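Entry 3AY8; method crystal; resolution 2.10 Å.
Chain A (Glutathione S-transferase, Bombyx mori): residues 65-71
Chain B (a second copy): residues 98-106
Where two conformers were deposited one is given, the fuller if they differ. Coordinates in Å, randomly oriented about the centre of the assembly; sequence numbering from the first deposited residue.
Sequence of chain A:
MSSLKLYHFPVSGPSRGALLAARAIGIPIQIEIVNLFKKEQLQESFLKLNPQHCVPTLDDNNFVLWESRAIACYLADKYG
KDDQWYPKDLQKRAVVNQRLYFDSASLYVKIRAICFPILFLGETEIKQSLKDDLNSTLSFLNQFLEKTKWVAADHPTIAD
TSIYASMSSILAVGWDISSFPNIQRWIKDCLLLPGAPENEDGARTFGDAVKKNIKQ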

# COMPACT_ATOMS: atom_id res chain seq x y z
N LEU A 65 15.39 3.95 -6.55
CA LEU A 65 14.09 3.40 -6.26
C LEU A 65 13.67 3.77 -4.84
O LEU A 65 14.44 3.60 -3.90
CB LEU A 65 14.13 1.87 -6.39
CG LEU A 65 12.84 1.07 -6.23
CD1 LEU A 65 11.86 1.34 -7.39
CD2 LEU A 65 13.17 -0.42 -6.09
N TRP A 66 12.47 4.30 -4.69
CA TRP A 66 11.91 4.46 -3.36
C TRP A 66 10.71 3.52 -3.19
O TRP A 66 10.40 2.73 -4.09
CB TRP A 66 11.59 5.92 -3.04
CG TRP A 66 10.72 6.61 -4.05
CD1 TRP A 66 11.13 7.23 -5.20
CD2 TRP A 66 9.30 6.76 -4.01
NE1 TRP A 66 10.05 7.76 -5.87
CE2 TRP A 66 8.91 7.49 -5.16
CE3 TRP A 66 8.30 6.37 -3.09
CZ2 TRP A 66 7.57 7.82 -5.43
CZ3 TRP A 66 6.96 6.70 -3.37
CH2 TRP A 66 6.61 7.41 -4.52
N GLU A 67 10.06 3.64 -2.02
CA GLU A 67 8.98 2.77 -1.58
C GLU A 67 9.54 1.46 -1.06
O GLU A 67 10.00 0.61 -1.83
CB GLU A 67 7.93 2.55 -2.68
CG GLU A 67 6.51 2.74 -2.20
CD GLU A 67 6.18 1.85 -1.01
OE1 GLU A 67 5.51 2.33 -0.07
OE2 GLU A 67 6.57 0.66 -1.01
N SER A 68 9.48 1.32 0.27
CA SER A 68 10.11 0.20 0.96
C SER A 68 9.73 -1.17 0.40
O SER A 68 10.58 -2.02 0.26
CB SER A 68 9.80 0.26 2.46
OG SER A 68 8.43 0.00 2.71
N ARG A 69 8.45 -1.38 0.08
CA ARG A 69 8.04 -2.72 -0.38
C ARG A 69 8.43 -3.02 -1.83
O ARG A 69 8.70 -4.16 -2.17
CB ARG A 69 6.56 -2.96 -0.11
CG ARG A 69 6.20 -2.85 1.39
CD ARG A 69 4.87 -2.19 1.58
NE ARG A 69 4.66 -1.67 2.93
CZ ARG A 69 4.71 -0.38 3.28
NH1 ARG A 69 4.97 0.56 2.40
NH2 ARG A 69 4.48 -0.04 4.54
N ALA A 70 8.45 -1.99 -2.68
CA ALA A 70 9.04 -2.09 -4.02
C ALA A 70 10.53 -2.46 -3.96
O ALA A 70 11.00 -3.33 -4.70
CB ALA A 70 8.86 -0.80 -4.77
N ILE A 71 11.25 -1.80 -3.05
CA ILE A 71 12.66 -2.13 -2.78
C ILE A 71 12.82 -3.59 -2.37
O ILE A 71 13.64 -4.31 -2.95
CB ILE A 71 13.25 -1.17 -1.70
CG1 ILE A 71 13.38 0.24 -2.28
CG2 ILE A 71 14.60 -1.69 -1.17
CD1 ILE A 71 13.38 1.35 -1.22
N GLN B 98 6.28 0.36 -7.36
CA GLN B 98 6.46 1.62 -6.63
C GLN B 98 5.21 2.49 -6.75
O GLN B 98 4.68 2.96 -5.73
CB GLN B 98 7.70 2.36 -7.14
CG GLN B 98 8.12 3.58 -6.34
CD GLN B 98 9.02 4.50 -7.15
OE1 GLN B 98 8.58 5.17 -8.09
NE2 GLN B 98 10.29 4.52 -6.80
N ARG B 99 4.71 2.71 -7.98
CA ARG B 99 3.50 3.50 -8.16
C ARG B 99 2.27 2.83 -7.52
O ARG B 99 1.39 3.51 -7.01
CB ARG B 99 3.21 3.81 -9.64
CG ARG B 99 4.38 4.40 -10.43
CD ARG B 99 4.99 5.65 -9.84
NE ARG B 99 5.64 6.44 -10.90
CZ ARG B 99 6.81 7.07 -10.79
NH1 ARG B 99 7.50 7.01 -9.67
NH2 ARG B 99 7.28 7.76 -11.81
N LEU B 100 2.23 1.49 -7.57
CA LEU B 100 1.15 0.74 -6.92
C LEU B 100 1.17 0.95 -5.42
O LEU B 100 0.13 1.21 -4.82
CB LEU B 100 1.20 -0.76 -7.27
CG LEU B 100 0.82 -1.12 -8.72
CD1 LEU B 100 1.21 -2.57 -9.07
CD2 LEU B 100 -0.68 -0.86 -8.99
N TYR B 101 2.35 0.86 -4.80
CA TYR B 101 2.46 1.12 -3.37
C TYR B 101 2.16 2.57 -3.03
O TYR B 101 1.55 2.84 -2.01
CB TYR B 101 3.81 0.67 -2.78
CG TYR B 101 3.89 -0.84 -2.67
CD1 TYR B 101 3.13 -1.54 -1.73
CD2 TYR B 101 4.69 -1.57 -3.54
CE1 TYR B 101 3.19 -2.94 -1.66
CE2 TYR B 101 4.75 -2.95 -3.48
CZ TYR B 101 4.00 -3.63 -2.54
OH TYR B 101 4.08 -5.00 -2.51
N PHE B 102 2.55 3.49 -3.91
CA PHE B 102 2.12 4.89 -3.79
C PHE B 102 0.59 5.02 -3.79
O PHE B 102 0.03 5.73 -2.97
CB PHE B 102 2.79 5.74 -4.88
CG PHE B 102 2.22 7.12 -5.03
CD1 PHE B 102 2.72 8.18 -4.27
CD2 PHE B 102 1.19 7.37 -5.93
CE1 PHE B 102 2.19 9.46 -4.41
CE2 PHE B 102 0.66 8.67 -6.09
CZ PHE B 102 1.17 9.71 -5.34
N ASP B 103 -0.09 4.31 -4.70
CA ASP B 103 -1.55 4.30 -4.72
C ASP B 103 -2.11 3.80 -3.37
O ASP B 103 -3.02 4.41 -2.80
CB ASP B 103 -2.09 3.41 -5.86
CG ASP B 103 -3.60 3.46 -5.97
OD1 ASP B 103 -4.14 4.56 -6.20
OD2 ASP B 103 -4.25 2.41 -5.82
N SER B 104 -1.55 2.70 -2.87
CA SER B 104 -2.08 2.01 -1.69
C SER B 104 -1.74 2.70 -0.38
O SER B 104 -2.55 2.67 0.54
CB SER B 104 -1.57 0.56 -1.65
OG SER B 104 -0.21 0.52 -1.26
N ALA B 105 -0.55 3.29 -0.29
CA ALA B 105 -0.05 3.87 0.97
C ALA B 105 -0.27 5.38 1.11
O ALA B 105 -0.23 5.90 2.23
CB ALA B 105 1.44 3.55 1.16
N SER B 106 -0.44 6.08 -0.01
CA SER B 106 -0.55 7.55 0.03
C SER B 106 -1.85 8.05 -0.60
O SER B 106 -2.63 8.75 0.03
CB SER B 106 0.64 8.23 -0.68
OG SER B 106 1.84 7.92 -0.03

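This is a compact, mostly apolar packing contact between two copies of one glutathione S-transferase, in which a strand-to-helix corner of chain A lies against a helix of chain B and a single hydrogen bond, from Gln B98 to the backbone of Trp A66, joins the two stretches. Together they bury 483 Å², and the largest share falls on Gln B98, with 109 Å² covered. The backbones approach most closely at Ala A70 and Gln B98, whose CA atoms lie 5.2 Å apart, and the CB of Ala A70 rests 3.8 Å from Gln B98 N and 4.1 Å from Gln B98 CB.

Gln B98 starts sideways to chain A, but chi1 and chi2 are both t, and the extended chain carries its amide to the backbone of Trp A66. There NE2 donates to Trp A66 O over 3.2 Å, with an N-H...acceptor angle of 156°, close enough to linear for a sound bond. Distance alone would mislead here: Gln B98 NE2 is nearer still to Trp A66 N, at 3.0 Å, but both atoms are donors and no hydrogen bond results. The same holds for Gln B98 NE2 and Trp A66 NE1 at 3.4 Å.

The indole of Trp A66 is also covered by the aliphatic part of this glutamine. Gln B98 CG sits 4.1 Å from the centroid of the six-membered ring of Trp A66 and only 9° off the ring normal, a CH-pi contact almost directly over the face. The amide nitrogen NE2 of Gln B98 lies over a face as well, 3.3 Å from CD1 of Trp A66. At the ring edge, near its plane, Phe B102 makes an apolar contact, its CD1 4.0 Å from CH2 of Trp A66. Trp A66 thus meets two residues one helical turn apart, Gln B98 and Phe B102, whose backbones are linked by the bond from Phe B102 N to Gln B98 O at 2.9 Å.

Tyr B101 points toward chain A and receives a second CH-pi contact. Arg A69 CB stands 3.7 Å from the centroid of the Tyr B101 ring, 15° off its normal, so the methylene lies over the face. Ala A70 adds a looser apolar contact, with CB 4.4 Å from CD2 of Tyr B101.

Glu A67 packs against the same tyrosine, its CD 3.2 Å from CB of Tyr B101, while its charge is answered within chain A. As the N-cap residue it accepts from Arg A69 N through OE2 at 3.0 Å, with an angle of 143°, and its OE1 forms a salt bridge with Arg A69 NH1 at 3.1 Å. The carboxylate therefore caps its own helix and pairs with an arginine whose CB covers Tyr B101, so that polar bonding inside chain A accompanies the packing across the interface.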